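Local coordinates for CELL division control protein 6 (Pyrobaculum aerophilum, PDB 1FNN), which binds ADP and magnesium as an AAA+ ATPase of the Cdc6/Cdc18 family and is probably involved in regulating DNA replication, at residues 245-250 with 270-275; 307-311 with 364-368; 298-302 with 373-377. The contacts are given in a common frame with arbitrary orientation. Numbering follows the deposited sequence.

Contact 1: 245-250 with 270-275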
# COMPACT_ATOMS: atom_id res chain seq x y z
N ASP A 245 -0.76 8.55 -2.19
CA ASP A 245 -1.67 9.13 -3.16
C ASP A 245 -2.53 10.20 -2.46
O ASP A 245 -2.67 11.31 -2.97
CB ASP A 245 -2.51 7.98 -3.72
CG ASP A 245 -3.52 8.24 -4.79
OD1 ASP A 245 -3.57 9.30 -5.41
OD2 ASP A 245 -4.38 7.39 -5.09
N ILE A 246 -2.98 9.92 -1.21
CA ILE A 246 -3.78 10.93 -0.52
C ILE A 246 -2.95 12.14 -0.16
O ILE A 246 -3.45 13.27 -0.27
CB ILE A 246 -4.48 10.32 0.75
CG1 ILE A 246 -5.60 9.38 0.26
CG2 ILE A 246 -4.97 11.46 1.63
CD1 ILE A 246 -6.07 8.43 1.40
N LEU A 247 -1.72 11.97 0.33
CA LEU A 247 -0.86 13.09 0.64
C LEU A 247 -0.65 14.01 -0.58
O LEU A 247 -0.82 15.25 -0.53
CB LEU A 247 0.51 12.63 1.17
CG LEU A 247 1.59 13.67 1.44
CD1 LEU A 247 1.10 14.78 2.40
CD2 LEU A 247 2.83 13.06 2.09
N TYR A 248 -0.35 13.37 -1.70
CA TYR A 248 -0.05 14.15 -2.92
C TYR A 248 -1.29 14.89 -3.43
O TYR A 248 -1.28 16.08 -3.77
CB TYR A 248 0.45 13.17 -4.00
CG TYR A 248 0.79 13.81 -5.33
CD1 TYR A 248 1.69 14.87 -5.38
CD2 TYR A 248 0.23 13.35 -6.51
CE1 TYR A 248 2.03 15.48 -6.59
CE2 TYR A 248 0.56 13.95 -7.73
CZ TYR A 248 1.46 15.00 -7.74
OH TYR A 248 1.78 15.60 -8.96
N ARG A 249 -2.44 14.21 -3.52
CA ARG A 249 -3.70 14.85 -3.84
C ARG A 249 -4.07 15.99 -2.88
O ARG A 249 -4.55 17.03 -3.37
CB ARG A 249 -4.90 13.86 -3.80
CG ARG A 249 -4.96 13.02 -5.07
CD ARG A 249 -5.77 11.77 -4.85
NE ARG A 249 -5.82 10.77 -5.90
CZ ARG A 249 -6.58 10.81 -6.97
NH1 ARG A 249 -6.52 9.83 -7.84
NH2 ARG A 249 -7.41 11.84 -7.18
N SER A 250 -3.69 15.90 -1.63
CA SER A 250 -4.03 16.92 -0.65
C SER A 250 -3.10 18.12 -0.86
O SER A 250 -3.52 19.25 -0.64
CB SER A 250 -3.91 16.43 0.80
OG SER A 250 -4.80 15.30 0.98
N SER A 270 -9.58 14.66 -0.67
CA SER A 270 -8.70 13.71 -1.41
C SER A 270 -9.03 12.27 -1.05
O SER A 270 -9.22 11.39 -1.90
CB SER A 270 -7.23 14.08 -1.11
OG SER A 270 -6.98 15.41 -1.67
N SER A 271 -9.21 12.01 0.27
CA SER A 271 -9.63 10.71 0.74
C SER A 271 -10.89 10.25 0.05
O SER A 271 -11.01 9.09 -0.40
CB SER A 271 -9.82 10.69 2.28
OG SER A 271 -10.38 9.40 2.57
N LYS A 272 -11.87 11.15 -0.14
CA LYS A 272 -13.12 10.70 -0.78
C LYS A 272 -12.98 10.37 -2.23
O LYS A 272 -13.72 9.55 -2.78
CB LYS A 272 -14.23 11.73 -0.51
CG LYS A 272 -15.57 11.07 -0.21
CD LYS A 272 -16.67 12.12 -0.12
CE LYS A 272 -18.04 11.47 -0.28
NZ LYS A 272 -19.12 12.50 -0.14
N GLU A 273 -11.97 10.93 -2.95
CA GLU A 273 -11.77 10.53 -4.34
C GLU A 273 -11.22 9.13 -4.46
O GLU A 273 -11.43 8.49 -5.51
CB GLU A 273 -10.79 11.50 -5.03
CG GLU A 273 -11.41 12.87 -5.22
CD GLU A 273 -12.15 13.01 -6.53
OE1 GLU A 273 -12.51 12.02 -7.19
OE2 GLU A 273 -12.40 14.18 -6.92
N VAL A 274 -10.46 8.63 -3.49
CA VAL A 274 -9.89 7.30 -3.59
C VAL A 274 -10.48 6.27 -2.62
O VAL A 274 -10.01 5.12 -2.64
CB VAL A 274 -8.37 7.33 -3.34
CG1 VAL A 274 -7.72 8.17 -4.46
CG2 VAL A 274 -8.01 7.91 -2.00
N LEU A 275 -11.32 6.71 -1.68
CA LEU A 275 -11.84 5.74 -0.70
C LEU A 275 -13.36 5.79 -0.62
O LEU A 275 -13.89 6.89 -0.80
CB LEU A 275 -11.34 6.04 0.72
CG LEU A 275 -9.89 5.74 1.03
CD1 LEU A 275 -9.50 6.17 2.42
CD2 LEU A 275 -9.61 4.25 0.83
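Two helices of the AAA+ lid of Cdc6 pack side to side here through small and aliphatic residues. The short axes of 245-250 and 270-274 run mostly antiparallel, at 130°, and approach to 9.2 Å. Ile246 makes the apolar contacts: its CG1 lies 3.6 Å from Val274 CG2, and its CD1 reaches Leu275 CD1 at 4.2 Å, where the second helix has just ended. Helix 217-227 supports the same cluster, touching both Ile246 and Leu275.

Small polar side chains let the backbones come close. Arg249 and Ser270 have CA atoms 5.7 Å apart, and Ser270 OG sits 3.2 Å from Arg249 C, although its hydrogen bond goes to Asp266 O within its own helix. Ser250 OG likewise turns back, donating to Ile246 O at 2.7 Å.

Charged groups close one margin. Asp245, about 8 Å from the bound ADP by its side chain, is linked along its helix to Arg249. Val274 CG1 covers one face of the guanidinium, 3.5 Å from Arg249 NE, while that NE donates to Asp245 OD1 at 2.7 Å in a salt bridge.

Contact 2: 307-311 with 364-368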
# COMPACT_ATOMS: atom_id res chain seq x y z
N PRO A 307 -6.79 19.24 12.16
CA PRO A 307 -7.08 17.82 11.94
C PRO A 307 -7.77 17.18 13.15
O PRO A 307 -8.69 16.36 12.99
CB PRO A 307 -5.71 17.20 11.67
CG PRO A 307 -4.88 18.37 11.17
CD PRO A 307 -5.33 19.52 12.07
N TYR A 308 -7.33 17.49 14.37
CA TYR A 308 -7.91 16.86 15.56
C TYR A 308 -8.58 17.82 16.54
O TYR A 308 -8.26 19.01 16.61
CB TYR A 308 -6.85 16.10 16.38
CG TYR A 308 -6.20 15.01 15.57
CD1 TYR A 308 -5.03 15.31 14.83
CD2 TYR A 308 -6.70 13.73 15.53
CE1 TYR A 308 -4.42 14.32 14.08
CE2 TYR A 308 -6.08 12.76 14.79
CZ TYR A 308 -4.93 13.05 14.06
OH TYR A 308 -4.36 12.03 13.33
N ILE A 309 -9.64 17.33 17.20
CA ILE A 309 -10.20 18.10 18.33
C ILE A 309 -10.21 17.14 19.51
O ILE A 309 -10.09 15.92 19.42
CB ILE A 309 -11.51 18.81 18.05
CG1 ILE A 309 -12.58 17.90 17.44
CG2 ILE A 309 -11.37 20.01 17.12
CD1 ILE A 309 -13.35 17.07 18.41
N THR A 310 -10.22 17.67 20.71
CA THR A 310 -10.13 16.86 21.92
C THR A 310 -11.49 16.27 22.28
O THR A 310 -12.50 16.83 21.84
CB THR A 310 -9.60 17.68 23.11
OG1 THR A 310 -10.50 18.76 23.39
CG2 THR A 310 -8.23 18.26 22.79
N PHE A 311 -11.59 15.25 23.08
CA PHE A 311 -12.86 14.71 23.57
C PHE A 311 -13.60 15.79 24.37
O PHE A 311 -14.81 15.97 24.18
CB PHE A 311 -12.66 13.42 24.37
CG PHE A 311 -13.97 12.84 24.90
CD1 PHE A 311 -14.57 11.79 24.24
CD2 PHE A 311 -14.57 13.34 26.02
CE1 PHE A 311 -15.75 11.24 24.69
CE2 PHE A 311 -15.76 12.81 26.49
CZ PHE A 311 -16.35 11.75 25.82
N THR A 364 -7.55 12.29 24.65
CA THR A 364 -8.07 11.62 23.44
C THR A 364 -8.31 12.64 22.35
O THR A 364 -9.04 13.61 22.59
CB THR A 364 -9.37 10.83 23.71
OG1 THR A 364 -9.06 9.79 24.64
CG2 THR A 364 -9.82 10.11 22.45
N LEU A 365 -7.81 12.36 21.13
CA LEU A 365 -7.99 13.26 20.03
C LEU A 365 -8.91 12.65 18.99
O LEU A 365 -8.86 11.44 18.79
CB LEU A 365 -6.66 13.62 19.31
CG LEU A 365 -5.60 14.27 20.20
CD1 LEU A 365 -4.26 14.40 19.46
CD2 LEU A 365 -6.05 15.64 20.71
N ILE A 366 -9.72 13.49 18.37
CA ILE A 366 -10.66 12.96 17.38
C ILE A 366 -10.52 13.64 16.04
O ILE A 366 -10.50 14.88 15.92
CB ILE A 366 -12.12 13.22 17.89
CG1 ILE A 366 -12.33 12.58 19.28
CG2 ILE A 366 -13.14 12.62 16.92
CD1 ILE A 366 -13.63 13.15 19.90
N SER A 367 -10.60 12.82 15.00
CA SER A 367 -10.56 13.39 13.66
C SER A 367 -11.61 12.74 12.80
O SER A 367 -12.02 11.59 13.03
CB SER A 367 -9.16 13.04 13.04
OG SER A 367 -9.29 13.26 11.62
N ILE A 368 -12.09 13.42 11.81
CA ILE A 368 -12.94 12.84 10.78
C ILE A 368 -12.09 13.06 9.48
O ILE A 368 -12.23 14.10 8.82
CB ILE A 368 -14.31 13.48 10.64
CG1 ILE A 368 -15.17 13.11 11.89
CG2 ILE A 368 -15.04 13.05 9.38
CD1 ILE A 368 -16.45 13.98 11.89
O HOH W 1 -10.24 15.76 11.17
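A short edge strand is held here by side chains as well as by its backbone. Ile309 and Ile366 form an antiparallel hydrogen-bonded pair, with Ile309 N to Ile366 O at 2.9 Å and Ile366 N to Ile309 O at 2.7 Å; Phe311 N adds a third bond to Thr364 O at 3.1 Å.

Ile309 takes p for both chi angles, which brings its CD1 within 4.1 Å of Ile366 CB. Ile366, in the m,t form, extends its own CD1 to 4.1 Å from Phe311 CA. These two isoleucines share a face of the sheet that packs on helix 288-304. Thr310 and Leu365, a non-hydrogen-bonded pair, occupy the other face, where Thr310 CG2 meets Leu365 CD2 at 4.0 Å. Thr310 is also the N-cap of helix 311-324: its p rotamer places OG1 to accept from Asp313 N, just where the strand gives way to the helix.

Tyr308, with chi1 m and chi2 at 90°, lays its ring beside the second strand: CD2 is 3.8 Å from Leu365 CB and CE2 is 3.6 Å from Ser367 CB, while its hydroxyl hydrogen-bonds to Asp225 of the lid. Phe311 is t and sends its ring away, edge-to-face with His332. Where the strands part, water 1 donates to Pro307 O at 2.5 Å and to Ser367 OG at 2.7 Å.

With 349-352 on the far side of 364-367, this pairing completes the small three-stranded antiparallel sheet characteristic of a winged-helix domain.

Contact 3: 298-302 with 373-377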
# COMPACT_ATOMS: atom_id res chain seq x y z
N VAL A 298 -18.25 17.06 14.29
CA VAL A 298 -18.31 17.80 13.06
C VAL A 298 -18.27 19.31 13.29
O VAL A 298 -17.49 20.02 12.60
CB VAL A 298 -19.51 17.44 12.19
CG1 VAL A 298 -19.62 18.44 11.01
CG2 VAL A 298 -19.45 16.02 11.66
N ARG A 299 -19.08 19.86 14.20
CA ARG A 299 -19.05 21.30 14.48
C ARG A 299 -17.78 21.81 15.12
O ARG A 299 -17.24 22.90 14.73
CB ARG A 299 -20.27 21.75 15.37
CG ARG A 299 -21.55 21.64 14.54
CD ARG A 299 -22.70 22.48 15.06
NE ARG A 299 -23.91 22.19 14.27
CZ ARG A 299 -25.13 22.54 14.66
NH1 ARG A 299 -25.29 23.18 15.81
NH2 ARG A 299 -26.16 22.24 13.88
N SER A 300 -17.16 21.09 16.03
CA SER A 300 -15.92 21.52 16.63
C SER A 300 -14.79 21.53 15.53
O SER A 300 -13.90 22.35 15.69
CB SER A 300 -15.41 20.63 17.73
OG SER A 300 -16.43 20.37 18.69
N LEU A 301 -14.80 20.54 14.67
CA LEU A 301 -13.72 20.40 13.67
C LEU A 301 -13.85 21.48 12.61
O LEU A 301 -12.85 22.07 12.18
CB LEU A 301 -13.80 19.01 13.02
CG LEU A 301 -13.21 17.84 13.78
CD1 LEU A 301 -13.61 16.53 13.11
CD2 LEU A 301 -11.66 17.95 13.89
N LYS A 302 -15.07 21.88 12.23
CA LYS A 302 -15.32 23.03 11.40
C LYS A 302 -14.78 24.32 11.99
O LYS A 302 -14.26 25.16 11.25
CB LYS A 302 -16.82 23.21 11.10
CG LYS A 302 -17.28 22.31 9.98
CD LYS A 302 -18.77 22.06 10.03
CE LYS A 302 -19.42 22.24 8.66
NZ LYS A 302 -19.74 23.69 8.46
N LEU A 373 -16.63 17.86 5.58
CA LEU A 373 -17.56 18.15 6.68
C LEU A 373 -18.85 18.85 6.32
O LEU A 373 -19.91 18.60 6.97
CB LEU A 373 -16.80 18.97 7.73
CG LEU A 373 -15.56 18.30 8.31
CD1 LEU A 373 -14.93 19.22 9.33
CD2 LEU A 373 -15.92 16.94 8.91
N ASP A 374 -18.90 19.55 5.19
CA ASP A 374 -20.11 20.28 4.82
C ASP A 374 -21.19 19.29 4.41
O ASP A 374 -22.31 19.34 4.96
CB ASP A 374 -19.94 21.37 3.75
CG ASP A 374 -19.21 22.55 4.33
OD1 ASP A 374 -18.93 22.59 5.55
OD2 ASP A 374 -18.90 23.49 3.58
N THR A 375 -20.77 18.24 3.73
CA THR A 375 -21.72 17.24 3.26
C THR A 375 -22.08 16.25 4.38
O THR A 375 -23.26 15.87 4.49
CB THR A 375 -21.14 16.55 2.02
OG1 THR A 375 -21.37 17.45 0.90
CG2 THR A 375 -21.81 15.24 1.69
N LEU A 376 -21.14 15.95 5.27
CA LEU A 376 -21.44 15.05 6.38
C LEU A 376 -22.47 15.74 7.30
O LEU A 376 -23.36 15.12 7.85
CB LEU A 376 -20.14 14.76 7.14
CG LEU A 376 -20.29 13.88 8.38
CD1 LEU A 376 -21.13 12.64 8.01
CD2 LEU A 376 -18.97 13.45 8.98
N GLU A 377 -22.14 16.96 7.67
CA GLU A 377 -22.95 17.86 8.43
C GLU A 377 -24.37 17.99 7.90
O GLU A 377 -25.31 17.79 8.70
CB GLU A 377 -22.36 19.28 8.56
CG GLU A 377 -23.24 20.07 9.56
CD GLU A 377 -22.78 21.49 9.76
OE1 GLU A 377 -22.95 22.05 10.86
OE2 GLU A 377 -22.23 22.10 8.83
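Val298 presses its methyls onto the opposite helix, CG2 lying 3.7 Å from Leu376 CD2 and CG1 lying 3.8 Å from Glu377 CB. The contact joins the first long helix of the winged-helix domain, 288-304, to its C-terminal helix, 373-387. The short axes are nearly antiparallel, 156° apart, and approach to 10.5 Å, a spacing wide enough for side chains from both helices to lie between them; the nearest CA atoms, of Val298 and Leu373, are 6.4 Å apart.

The buried half of the interface is aliphatic. Leu373 points at the facing helix, and its CD1 is 3.9 Å both from Leu301 CB and from Lys302 CG, so the lysine contributes its hydrocarbon portion before its charge. Ile368, in the loop leading to the second helix, touches Val298, Leu301, Leu373 and Leu376 and so extends this apolar layer toward the sheet.

Along the more exposed margin, four charged residues form a salt-bridge network. Glu377 stands between two basic residues, one turn apart on the first helix, and Lys302 in turn faces two acids one turn apart on the second. Arg299 is shared: its NH1 pairs with Glu324 of helix 311-324, while its NE makes a longer link to Glu377 OE1 at 3.5 Å. Lys302 NZ stands 3.0 Å from Glu377 OE2, an oxygen whose position is less certain, and 3.2 Å from Asp374 OD1.

Read from the N terminus, one contact lies in the lid and two in the winged-helix domain. Contact 1 comes first, bringing two lid helices together across a connection of 19 residues, and is complete before the winged-helix contacts open. Contact 3 opens next, and its 70 intervening residues enclose contact 2 entirely: helix 288-304 leads into strand 309-310, and strand 364-367 leads into helix 373-387. Sheet and helix pair therefore share a core, with Ile309 CG1 3.7 Å from Leu301 CD2 and Ile368 CD1 3.6 Å from Val298 CG2. Contacts 1 and 3 touch across the domains, where Lys272 NZ lies 4.3 Å from Thr375 CG2.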